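Local coordinates for RegF protein (Neisseria gonorrhoeae, PDB 4HOJ) that binds glutathione, including covalently, and calcium ions, and is a stringent starvation protein A of the glutathione transferase superfamily, at residues 102-110 with 123-134. Sequence-based numbering, arbitrary orientation.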
loop_
_atom_site.group_PDB
_atom_site.type_symbol
_atom_site.label_atom_id
_atom_site.label_comp_id
_atom_site.label_asym_id
_atom_site.label_seq_id
_atom_site.Cartn_x
_atom_site.Cartn_y
_atom_site.Cartn_z
ATOM N N GLU A 102 -5.454 9.961 -0.818
ATOM C CA GLU A 102 -5.924 11.352 -1.017
ATOM C C GLU A 102 -6.931 11.505 -2.144
ATOM O O GLU A 102 -7.581 12.569 -2.243
ATOM C CB GLU A 102 -4.724 12.265 -1.303
ATOM C CG GLU A 102 -3.683 12.230 -0.206
ATOM C CD GLU A 102 -2.394 12.915 -0.590
ATOM O OE1 GLU A 102 -2.372 13.659 -1.583
ATOM O OE2 GLU A 102 -1.382 12.659 0.100
ATOM N N LEU A 103 -7.065 10.519 -3.013
ATOM C CA LEU A 103 -8.062 10.570 -4.114
ATOM C C LEU A 103 -9.028 9.416 -4.027
ATOM O O LEU A 103 -10.247 9.610 -4.038
ATOM C CB LEU A 103 -7.370 10.553 -5.472
ATOM C CG LEU A 103 -6.577 11.796 -5.862
ATOM C CD1 LEU A 103 -5.857 11.509 -7.175
ATOM C CD2 LEU A 103 -7.498 13.039 -6.011
ATOM N N PHE A 104 -8.510 8.202 -3.920
ATOM C CA PHE A 104 -9.375 7.022 -4.022
ATOM C C PHE A 104 -10.148 6.749 -2.751
ATOM O O PHE A 104 -11.134 6.010 -2.778
ATOM C CB PHE A 104 -8.631 5.807 -4.623
ATOM C CG PHE A 104 -8.427 5.967 -6.101
ATOM C CD1 PHE A 104 -7.328 6.677 -6.599
ATOM C CD2 PHE A 104 -9.376 5.503 -7.015
ATOM C CE1 PHE A 104 -7.167 6.890 -7.926
ATOM C CE2 PHE A 104 -9.218 5.668 -8.394
ATOM C CZ PHE A 104 -8.096 6.387 -8.848
ATOM N N ASN A 105 -9.719 7.342 -1.645
ATOM C CA ASN A 105 -10.571 7.305 -0.436
ATOM C C ASN A 105 -11.887 8.031 -0.727
ATOM O O ASN A 105 -12.963 7.570 -0.367
ATOM C CB ASN A 105 -9.828 7.942 0.728
ATOM C CG ASN A 105 -9.412 9.372 0.444
ATOM O OD1 ASN A 105 -8.951 9.716 -0.651
ATOM N ND2 ASN A 105 -9.588 10.260 1.473
ATOM N N HIS A 106 -11.808 9.147 -1.438
ATOM C CA HIS A 106 -13.028 9.885 -1.823
ATOM C C HIS A 106 -13.841 9.127 -2.853
ATOM O O HIS A 106 -15.086 9.151 -2.793
ATOM C CB HIS A 106 -12.665 11.283 -2.356
ATOM C CG HIS A 106 -11.900 12.100 -1.355
ATOM N ND1 HIS A 106 -12.463 12.551 -0.178
ATOM C CD2 HIS A 106 -10.614 12.538 -1.369
ATOM C CE1 HIS A 106 -11.534 13.195 0.515
ATOM N NE2 HIS A 106 -10.411 13.214 -0.185
ATOM N N VAL A 107 -13.156 8.442 -3.780
ATOM C CA VAL A 107 -13.855 7.585 -4.755
ATOM C C VAL A 107 -14.676 6.532 -4.009
ATOM O O VAL A 107 -15.819 6.285 -4.368
ATOM C CB VAL A 107 -12.826 6.930 -5.690
ATOM C CG1 VAL A 107 -13.501 5.782 -6.536
ATOM C CG2 VAL A 107 -12.202 8.010 -6.559
ATOM N N GLN A 108 -14.118 5.927 -2.955
ATOM C CA GLN A 108 -14.926 4.941 -2.227
ATOM C C GLN A 108 -16.193 5.510 -1.623
ATOM O O GLN A 108 -17.211 4.805 -1.530
ATOM C CB GLN A 108 -14.079 4.253 -1.131
ATOM C CG GLN A 108 -12.957 3.379 -1.760
ATOM C CD GLN A 108 -12.063 2.708 -0.726
ATOM O OE1 GLN A 108 -12.544 1.915 0.091
ATOM N NE2 GLN A 108 -10.792 3.077 -0.704
ATOM N N VAL A 109 -16.115 6.766 -1.163
ATOM C CA VAL A 109 -17.312 7.439 -0.636
ATOM C C VAL A 109 -18.374 7.640 -1.736
ATOM O O VAL A 109 -19.542 7.364 -1.536
ATOM C CB VAL A 109 -16.968 8.802 0.020
ATOM C CG1 VAL A 109 -18.256 9.501 0.498
ATOM C CG2 VAL A 109 -16.010 8.638 1.211
ATOM N N LEU A 110 -17.948 8.064 -2.929
ATOM C CA LEU A 110 -18.864 8.262 -4.043
ATOM C C LEU A 110 -19.437 6.942 -4.476
ATOM O O LEU A 110 -20.539 6.912 -5.013
ATOM C CB LEU A 110 -18.118 8.906 -5.217
ATOM C CG LEU A 110 -17.663 10.341 -4.945
ATOM C CD1 LEU A 110 -17.169 10.985 -6.207
ATOM C CD2 LEU A 110 -18.839 11.148 -4.396
ATOM N N ALA A 123 -16.633 14.611 -0.814
ATOM C CA ALA A 123 -15.733 13.768 -1.614
ATOM C C ALA A 123 -15.543 14.285 -3.026
ATOM O O ALA A 123 -14.433 14.285 -3.547
ATOM C CB ALA A 123 -16.206 12.300 -1.632
ATOM N N ARG A 124 -16.641 14.678 -3.671
ATOM C CA ARG A 124 -16.611 15.202 -5.020
ATOM C C ARG A 124 -15.763 16.476 -5.057
ATOM O O ARG A 124 -14.913 16.642 -5.953
ATOM C CB ARG A 124 -18.067 15.475 -5.409
ATOM C CG ARG A 124 -18.367 15.984 -6.792
ATOM C CD ARG A 124 -19.892 16.008 -6.983
ATOM N NE ARG A 124 -20.521 14.691 -6.775
ATOM C CZ ARG A 124 -21.414 14.393 -5.828
ATOM N NH1 ARG A 124 -21.831 15.303 -4.960
ATOM N NH2 ARG A 124 -21.901 13.156 -5.747
ATOM N N GLU A 125 -15.956 17.342 -4.075
ATOM C CA GLU A 125 -15.172 18.548 -3.977
ATOM C C GLU A 125 -13.696 18.242 -3.817
ATOM O O GLU A 125 -12.841 18.850 -4.475
ATOM C CB GLU A 125 -15.655 19.306 -2.750
ATOM C CG GLU A 125 -14.951 20.618 -2.496
ATOM C CD GLU A 125 -15.654 21.768 -3.185
ATOM O OE1 GLU A 125 -16.357 21.503 -4.193
ATOM O OE2 GLU A 125 -15.520 22.921 -2.714
ATOM N N ALA A 126 -13.387 17.299 -2.934
ATOM C CA ALA A 126 -11.975 16.980 -2.679
ATOM C C ALA A 126 -11.282 16.379 -3.879
ATOM O O ALA A 126 -10.122 16.636 -4.126
ATOM C CB ALA A 126 -11.831 16.074 -1.448
ATOM N N ILE A 127 -12.012 15.604 -4.664
ATOM C CA ILE A 127 -11.405 15.039 -5.863
ATOM C C ILE A 127 -11.117 16.130 -6.880
ATOM O O ILE A 127 -10.022 16.152 -7.431
ATOM C CB ILE A 127 -12.314 13.957 -6.488
ATOM C CG1 ILE A 127 -12.383 12.731 -5.556
ATOM C CG2 ILE A 127 -11.846 13.616 -7.927
ATOM C CD1 ILE A 127 -13.474 11.713 -5.965
ATOM N N GLY A 128 -12.048 17.066 -7.072
ATOM C CA GLY A 128 -11.792 18.129 -8.023
ATOM C C GLY A 128 -10.603 18.963 -7.594
ATOM O O GLY A 128 -9.777 19.344 -8.413
ATOM N N ASN A 129 -10.513 19.255 -6.310
ATOM C CA ASN A 129 -9.431 20.097 -5.817
ATOM C C ASN A 129 -8.087 19.379 -5.953
ATOM O O ASN A 129 -7.077 19.984 -6.370
ATOM C CB ASN A 129 -9.709 20.473 -4.377
ATOM C CG ASN A 129 -10.822 21.495 -4.251
ATOM O OD1 ASN A 129 -11.041 22.315 -5.156
ATOM N ND2 ASN A 129 -11.546 21.444 -3.133
ATOM N N GLY A 130 -8.072 18.105 -5.576
ATOM C CA GLY A 130 -6.881 17.275 -5.658
ATOM C C GLY A 130 -6.358 17.114 -7.068
ATOM O O GLY A 130 -5.142 17.244 -7.307
ATOM N N LEU A 131 -7.247 16.821 -8.002
ATOM C CA LEU A 131 -6.849 16.655 -9.390
ATOM C C LEU A 131 -6.369 17.981 -9.962
ATOM O O LEU A 131 -5.427 17.990 -10.757
ATOM C CB LEU A 131 -8.003 16.084 -10.225
ATOM C CG LEU A 131 -8.316 14.613 -9.900
ATOM C CD1 LEU A 131 -9.545 14.117 -10.676
ATOM C CD2 LEU A 131 -7.167 13.653 -10.136
ATOM N N THR A 132 -7.015 19.088 -9.584
ATOM C CA THR A 132 -6.621 20.404 -10.084
ATOM C C THR A 132 -5.194 20.681 -9.637
ATOM O O THR A 132 -4.382 21.194 -10.403
ATOM C CB THR A 132 -7.602 21.519 -9.642
ATOM O OG1 THR A 132 -8.897 21.223 -10.194
ATOM C CG2 THR A 132 -7.134 22.883 -10.153
ATOM N N MET A 133 -4.865 20.312 -8.409
ATOM C CA MET A 133 -3.542 20.648 -7.925
ATOM C C MET A 133 -2.480 19.771 -8.553
ATOM O O MET A 133 -1.348 20.221 -8.742
ATOM C CB MET A 133 -3.472 20.608 -6.400
ATOM C CG MET A 133 -4.406 21.618 -5.765
ATOM S SD MET A 133 -4.485 21.400 -3.988
ATOM C CE MET A 133 -2.749 21.230 -3.621
ATOM N N LEU A 134 -2.855 18.533 -8.861
ATOM C CA LEU A 134 -1.969 17.584 -9.509
ATOM C C LEU A 134 -1.728 17.884 -10.985
ATOM O O LEU A 134 -0.737 17.455 -11.541
ATOM C CB LEU A 134 -2.484 16.155 -9.304
ATOM C CG LEU A 134 -2.354 15.763 -7.828
ATOM C CD1 LEU A 134 -3.099 14.477 -7.564
ATOM C CD2 LEU A 134 -0.878 15.656 -7.391
#
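L103, I127 and L110 carry the largest shares of an interface that illustrates how two nearly antiparallel helices can pack with no hydrogen bond passing between them. L103 stands at the N-cap position of helix 104-111 and sends its branched end along helix 117-134: CD1 lies 3.9 Å from L131 CD2, crossing that side chain at a slant, and meets the CD1 methyl of L134 tip to tip. Its other methyl, CD2, rests 4.3 Å from G130 CA. One turn back, I127 packs against the base of the H106 side chain, CG1 3.5 Å from H106 CB. CG1 of I127 is anti to its carbonyl carbon (chi1 -68°) and the chain continues extended, bringing CD1 against both V107 CG2 and L110 CD1, the latter met end to end at 3.8 Å. The pairing belongs to the all-helical C-terminal domain of the glutathione transferase fold, whose helix 151-161 closes over I127 and V107 through L159; on the side toward the thioredoxin-like domain, V107 also touches P13 and F14 of the glutathione pocket. The axes of 104-110 and 123-134 come within 8.9 Å at 148° between their N-to-C directions, and A123 lies at the closest backbone approach, opposite H106. A123 CB sits 3.5 Å from H106 O, while A126 CB makes a CH-pi contact with the imidazole of H106, 3.5 Å from its centroid and almost directly over one face. L110 CD2 comes to NH2 of R124 (3.9 Å), the two side chains crossing at about a right angle, and R124 NE is hydrogen-bonded to Y166 O, close to the calcium ligand D167.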